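PDB 3BOQ: transcriptional regulator, MarR family from Silicibacter pomeroyi DSS-3, which probably binds DNA as a two-subunit transcription factor of the winged helix-turn-helix type, as other MarR-family regulators do. Local coordinates for residues B[37-42]-B[121-126]; B[48-53]-B[114-119]. All coordinates share one frame; numbering follows the deposited sequence.

In the fold
Contacts 1 and 2 lie side by side on helix 110-130, their centres about 10 Å apart. Contact 2 uses residues 114-119 against helix 47-58; contact 1 uses residues 121-126, the next turns, against the end of helix 12-43. Residues 48-53 and 114-119 both fall between 42 and 121, so contact 2 is nested inside the loop that contact 1 closes. The two also touch directly: Leu-39 and His-123 of contact 1 both meet Phe-50 of contact 2. Helix 110-130 thus bridges helix 12-43 and helix 47-58, the latter probably part of the winged helix-turn-helix, as in other MarR proteins. Trp-21 of the second subunit packs on His-123, so contact 1 also borders the subunit interface.

Contact 1 (B[37-42]-B[121-126])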
loop_
_atom_site.group_PDB
_atom_site.type_symbol
_atom_site.label_atom_id
_atom_site.label_comp_id
_atom_site.label_asym_id
_atom_site.label_seq_id
_atom_site.Cartn_x
_atom_site.Cartn_y
_atom_site.Cartn_z
ATOM N N ARG B 37 -0.475 -12.563 4.436
ATOM C CA ARG B 37 -1.154 -13.850 4.627
ATOM C C ARG B 37 -0.165 -14.974 4.956
ATOM O O ARG B 37 -0.456 -15.781 5.814
ATOM C CB ARG B 37 -2.038 -14.206 3.412
ATOM C CG ARG B 37 -2.410 -15.703 3.280
ATOM C CD ARG B 37 -3.592 -15.916 2.304
ATOM N NE ARG B 37 -4.366 -17.135 2.604
ATOM C CZ ARG B 37 -5.694 -17.247 2.472
ATOM N NH1 ARG B 37 -6.425 -16.215 2.038
ATOM N NH2 ARG B 37 -6.302 -18.390 2.777
ATOM N N GLN B 38 0.990 -15.018 4.289
ATOM C CA GLN B 38 2.051 -15.992 4.615
ATOM C C GLN B 38 2.796 -15.768 5.936
ATOM O O GLN B 38 3.133 -16.717 6.619
ATOM C CB GLN B 38 3.051 -16.144 3.470
ATOM C CG GLN B 38 2.441 -16.829 2.286
ATOM C CD GLN B 38 3.472 -17.178 1.254
ATOM O OE1 GLN B 38 4.297 -18.073 1.459
ATOM N NE2 GLN B 38 3.433 -16.484 0.125
ATOM N N LEU B 39 3.064 -14.520 6.278
ATOM C CA LEU B 39 3.697 -14.181 7.548
ATOM C C LEU B 39 2.796 -14.569 8.726
ATOM O O LEU B 39 3.286 -15.022 9.781
ATOM C CB LEU B 39 4.025 -12.680 7.587
ATOM C CG LEU B 39 5.107 -12.191 8.546
ATOM C CD1 LEU B 39 6.465 -12.944 8.362
ATOM C CD2 LEU B 39 5.264 -10.693 8.454
ATOM N N LEU B 40 1.487 -14.403 8.528
ATOM C CA LEU B 40 0.481 -14.781 9.520
ATOM C C LEU B 40 0.433 -16.304 9.663
ATOM O O LEU B 40 0.539 -16.831 10.785
ATOM C CB LEU B 40 -0.911 -14.187 9.214
ATOM C CG LEU B 40 -1.344 -12.919 9.984
ATOM C CD1 LEU B 40 -2.611 -12.231 9.384
ATOM C CD2 LEU B 40 -1.576 -13.193 11.468
ATOM N N ASP B 41 0.303 -17.008 8.537
ATOM C CA ASP B 41 0.309 -18.455 8.563
ATOM C C ASP B 41 1.577 -18.973 9.258
ATOM O O ASP B 41 1.465 -19.785 10.164
ATOM C CB ASP B 41 0.129 -19.082 7.173
ATOM C CG ASP B 41 0.338 -20.599 7.193
ATOM O OD1 ASP B 41 -0.581 -21.362 7.612
ATOM O OD2 ASP B 41 1.449 -21.044 6.824
ATOM N N GLU B 42 2.760 -18.501 8.878
ATOM C CA GLU B 42 4.004 -19.033 9.464
ATOM C C GLU B 42 4.334 -18.595 10.917
ATOM O O GLU B 42 5.030 -19.289 11.615
ATOM C CB GLU B 42 5.186 -18.784 8.514
ATOM C CG GLU B 42 4.828 -19.223 7.090
ATOM C CD GLU B 42 6.019 -19.422 6.152
ATOM O OE1 GLU B 42 7.180 -19.502 6.640
ATOM O OE2 GLU B 42 5.769 -19.515 4.912
ATOM N N GLU B 121 13.363 -13.658 9.572
ATOM C CA GLU B 121 13.861 -14.700 8.685
ATOM C C GLU B 121 12.753 -15.092 7.700
ATOM O O GLU B 121 12.978 -15.137 6.475
ATOM C CB GLU B 121 14.306 -15.910 9.522
ATOM C CG GLU B 121 15.434 -16.750 8.961
ATOM C CD GLU B 121 16.151 -17.620 10.051
ATOM O OE1 GLU B 121 15.608 -17.813 11.191
ATOM O OE2 GLU B 121 17.271 -18.126 9.757
ATOM N N ALA B 122 11.566 -15.360 8.250
ATOM C CA ALA B 122 10.366 -15.760 7.496
ATOM C C ALA B 122 9.934 -14.717 6.466
ATOM O O ALA B 122 9.583 -15.059 5.343
ATOM C CB ALA B 122 9.206 -16.061 8.454
ATOM N N HIS B 123 9.959 -13.457 6.884
ATOM C CA HIS B 123 9.559 -12.306 6.073
ATOM C C HIS B 123 10.432 -12.169 4.797
ATOM O O HIS B 123 9.898 -11.961 3.701
ATOM C CB HIS B 123 9.686 -11.035 6.927
ATOM C CG HIS B 123 9.533 -9.766 6.158
ATOM N ND1 HIS B 123 10.558 -9.220 5.419
ATOM C CD2 HIS B 123 8.484 -8.920 6.031
ATOM C CE1 HIS B 123 10.143 -8.097 4.863
ATOM N NE2 HIS B 123 8.887 -7.896 5.217
ATOM N N ASN B 124 11.758 -12.253 4.977
ATOM C CA ASN B 124 12.717 -12.150 3.896
ATOM C C ASN B 124 12.726 -13.376 2.991
ATOM O O ASN B 124 12.991 -13.256 1.795
ATOM C CB ASN B 124 14.130 -11.898 4.446
ATOM C CG ASN B 124 14.250 -10.545 5.169
ATOM O OD1 ASN B 124 13.370 -9.695 5.074
ATOM N ND2 ASN B 124 15.337 -10.356 5.889
ATOM N N ARG B 125 12.472 -14.561 3.545
ATOM C CA ARG B 125 12.221 -15.726 2.716
ATOM C C ARG B 125 10.912 -15.562 1.878
ATOM O O ARG B 125 10.906 -15.829 0.682
ATOM C CB ARG B 125 12.222 -17.031 3.559
ATOM C CG ARG B 125 11.903 -18.276 2.715
ATOM C CD ARG B 125 11.948 -19.619 3.450
ATOM N NE ARG B 125 11.751 -19.495 4.886
ATOM C CZ ARG B 125 10.571 -19.329 5.491
ATOM N NH1 ARG B 125 9.445 -19.255 4.782
ATOM N NH2 ARG B 125 10.523 -19.219 6.814
ATOM N N ILE B 126 9.819 -15.117 2.500
ATOM C CA ILE B 126 8.538 -15.011 1.778
ATOM C C ILE B 126 8.650 -14.001 0.632
ATOM O O ILE B 126 8.218 -14.272 -0.504
ATOM C CB ILE B 126 7.334 -14.688 2.731
ATOM C CG1 ILE B 126 7.057 -15.866 3.689
ATOM C CG2 ILE B 126 6.067 -14.423 1.949
ATOM C CD1 ILE B 126 6.523 -15.419 5.047
#
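Glu-42 and Arg-125 form a salt bridge across the two helices, and one carboxylate oxygen takes both bonds. NH1 of Arg-125 donates to OE1 of Glu-42 at 2.9 Å with an N-H...O angle of 155°, meeting the syn lone pair; NH2 of Arg-125 adds a weak bond to the same OE1 at 3.4 Å. The carboxylate and guanidinium planes are almost coplanar, and OE1 lies at the guanidinium edge, near its plane. The arginine chain bends at chi3, turning NE off the line of the extended carbons. OE2 of Glu-42 receives no bond across the contact; it lies 3.7 Å from NH1 of Arg-125 and close to CG1 of Ile-126, which Glu-42 meets tip to tip. Both charged residues are exposed, and solvent would probably weaken the attraction. Next to the salt bridge, Ile-126 packs on Gln-38 and Leu-39. CG2 of Ile-126 lies 3.8 Å from CB of Gln-38 and as near to its amide CD and NE2, while CD1 of Ile-126 rests 3.8 Å from the backbone N of Leu-39.

The axes of the two short segments approach to 9.9 Å at 141°, a roughly antiparallel crossing of two long helices; in MarR proteins the terminal helices probably form the dimerisation region. Leu-39 sends CD1 to the backbone of His-123, 3.8 Å from its N, and its CD2 stands at the edge of the imidazole. That ring has a polar partner on its own helix: ND1 of His-123 donates to OD1 of Asn-124 at 2.9 Å, with the acceptor only 7° out of the ring plane, which should limit rotation of the imidazole. The same ring packs against Trp-21 of the second subunit.

Contact 2 (B[48-53]-B[114-119]); sequences AKFDAM and TTFKQA
The Phe-50 and Phe-116 rings are nearly parallel, with 17° between their planes, yet slid so far apart that they barely overlap: the centroids are 5.3 Å from each other. Their meeting point is CE1 of Phe-50 against CE1 of Phe-116 at 3.5 Å, an oblique approach for both rings. Over one face of Phe-116, displaced toward the rim, lies the carbonyl O of Met-53, 4.1 Å above the plane. The Phe-50 ring also meets Ala-119, whose CB is 3.9 Å from CD1 of Phe-50, and it stacks with His-123. Both phenylalanines hold CG anti to the backbone N, and the two side chains cross at about a right angle although the rings themselves are almost parallel.

In the MarR fold this is where helix 47-58 packs against helix 110-130; the axes of the two short segments pass 10.6 Å apart at 116°. No hydrogen bond spans the contact. An alanine in place of Phe-50 would probably leave CE1 of Phe-116 and CB of Ala-119 without their aromatic neighbour and open a gap beside His-123.

Met-53, present as selenomethionine, runs alongside Phe-116 in the reverse direction. Its CB lies 3.8 Å from CD1 of Phe-116, and a bend at chi3 (71°) carries CE to within 4.1 Å of the Phe-116 CB. Met-91 touches both Met-53 and Thr-115, while the hydroxyl of Thr-115 is hydrogen-bonded to the carbonyl O of Ala-111, one turn earlier on its own helix. Beyond the ring pair, Phe-116 continues along helix 47-58 onto Ala-54 and Ala-57.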
loop_
_atom_site.group_PDB
_atom_site.type_symbol
_atom_site.label_atom_id
_atom_site.label_comp_id
_atom_site.label_asym_id
_atom_site.label_seq_id
_atom_site.Cartn_x
_atom_site.Cartn_y
_atom_site.Cartn_z
ATOM N N ALA B 48 1.514 -5.504 9.488
ATOM C CA ALA B 48 1.401 -4.304 10.336
ATOM C C ALA B 48 2.133 -4.500 11.695
ATOM O O ALA B 48 2.897 -3.626 12.125
ATOM C CB ALA B 48 -0.065 -3.912 10.529
ATOM N N LYS B 49 1.928 -5.659 12.327
ATOM C CA LYS B 49 2.585 -6.030 13.582
ATOM C C LYS B 49 4.092 -6.205 13.469
ATOM O O LYS B 49 4.864 -5.669 14.285
ATOM C CB LYS B 49 1.985 -7.327 14.106
ATOM C CG LYS B 49 0.597 -7.167 14.722
ATOM C CD LYS B 49 0.252 -8.344 15.594
ATOM C CE LYS B 49 -1.144 -8.213 16.060
ATOM N NZ LYS B 49 -1.579 -9.465 16.718
ATOM N N PHE B 50 4.504 -6.987 12.473
ATOM C CA PHE B 50 5.911 -7.180 12.156
ATOM C C PHE B 50 6.564 -5.816 11.945
ATOM O O PHE B 50 7.621 -5.539 12.521
ATOM C CB PHE B 50 6.081 -8.068 10.907
ATOM C CG PHE B 50 7.511 -8.201 10.472
ATOM C CD1 PHE B 50 8.368 -9.085 11.126
ATOM C CD2 PHE B 50 8.028 -7.377 9.471
ATOM C CE1 PHE B 50 9.714 -9.183 10.778
ATOM C CE2 PHE B 50 9.377 -7.467 9.096
ATOM C CZ PHE B 50 10.225 -8.382 9.750
ATOM N N ASP B 51 5.922 -4.965 11.134
ATOM C CA ASP B 51 6.412 -3.621 10.893
ATOM C C ASP B 51 6.687 -2.794 12.173
ATOM O O ASP B 51 7.792 -2.244 12.324
ATOM C CB ASP B 51 5.491 -2.885 9.915
ATOM C CG ASP B 51 5.855 -1.420 9.756
ATOM O OD1 ASP B 51 7.069 -1.115 9.685
ATOM O OD2 ASP B 51 4.920 -0.575 9.713
ATOM N N ALA B 52 5.708 -2.709 13.082
ATOM C CA ALA B 52 5.907 -2.059 14.389
ATOM C C ALA B 52 7.077 -2.644 15.186
ATOM O O ALA B 52 7.926 -1.907 15.713
ATOM C CB ALA B 52 4.622 -2.107 15.215
HETATM N N MSE B 53 7.127 -3.969 15.271
HETATM C CA MSE B 53 8.210 -4.655 16.009
HETATM C C MSE B 53 9.617 -4.384 15.462
HETATM O O MSE B 53 10.582 -4.315 16.221
HETATM C CB MSE B 53 7.951 -6.150 16.068
HETATM C CG MSE B 53 6.695 -6.476 16.806
HETATM SE SE MSE B 53 6.149 -8.350 16.658
HETATM C CE MSE B 53 7.567 -9.177 17.792
ATOM N N THR B 114 12.785 -12.569 20.379
ATOM C CA THR B 114 12.952 -13.903 19.792
ATOM C C THR B 114 11.991 -14.145 18.612
ATOM O O THR B 114 12.415 -14.644 17.574
ATOM C CB THR B 114 12.745 -15.000 20.852
ATOM O OG1 THR B 114 13.849 -14.994 21.765
ATOM C CG2 THR B 114 12.623 -16.386 20.200
ATOM N N THR B 115 10.707 -13.809 18.790
ATOM C CA THR B 115 9.683 -13.957 17.750
ATOM C C THR B 115 10.057 -13.065 16.547
ATOM O O THR B 115 9.947 -13.488 15.398
ATOM C CB THR B 115 8.232 -13.633 18.291
ATOM O OG1 THR B 115 7.819 -14.635 19.233
ATOM C CG2 THR B 115 7.190 -13.604 17.167
ATOM N N PHE B 116 10.532 -11.853 16.821
ATOM C CA PHE B 116 10.895 -10.927 15.777
ATOM C C PHE B 116 11.982 -11.471 14.839
ATOM O O PHE B 116 11.868 -11.359 13.614
ATOM C CB PHE B 116 11.337 -9.566 16.343
ATOM C CG PHE B 116 11.781 -8.636 15.266
ATOM C CD1 PHE B 116 10.832 -8.065 14.399
ATOM C CD2 PHE B 116 13.141 -8.441 15.015
ATOM C CE1 PHE B 116 11.231 -7.276 13.340
ATOM C CE2 PHE B 116 13.564 -7.630 13.954
ATOM C CZ PHE B 116 12.613 -7.047 13.110
ATOM N N LYS B 117 13.037 -12.046 15.416
ATOM C CA LYS B 117 14.124 -12.617 14.635
ATOM C C LYS B 117 13.657 -13.808 13.780
ATOM O O LYS B 117 13.988 -13.867 12.589
ATOM C CB LYS B 117 15.327 -12.964 15.522
ATOM C CG LYS B 117 15.866 -11.734 16.257
ATOM C CD LYS B 117 17.098 -12.011 17.132
ATOM C CE LYS B 117 17.384 -10.802 18.045
ATOM N NZ LYS B 117 18.513 -10.996 18.996
ATOM N N GLN B 118 12.885 -14.730 14.361
ATOM C CA GLN B 118 12.287 -15.816 13.576
ATOM C C GLN B 118 11.389 -15.243 12.482
ATOM O O GLN B 118 11.388 -15.753 11.365
ATOM C CB GLN B 118 11.464 -16.797 14.441
ATOM C CG GLN B 118 12.187 -17.487 15.614
ATOM C CD GLN B 118 11.215 -18.297 16.505
ATOM O OE1 GLN B 118 10.262 -17.762 17.083
ATOM N NE2 GLN B 118 11.461 -19.595 16.609
ATOM N N ALA B 119 10.628 -14.187 12.794
ATOM C CA ALA B 119 9.669 -13.611 11.844
ATOM C C ALA B 119 10.368 -12.830 10.726
ATOM O O ALA B 119 9.879 -12.743 9.580
ATOM C CB ALA B 119 8.666 -12.725 12.569
#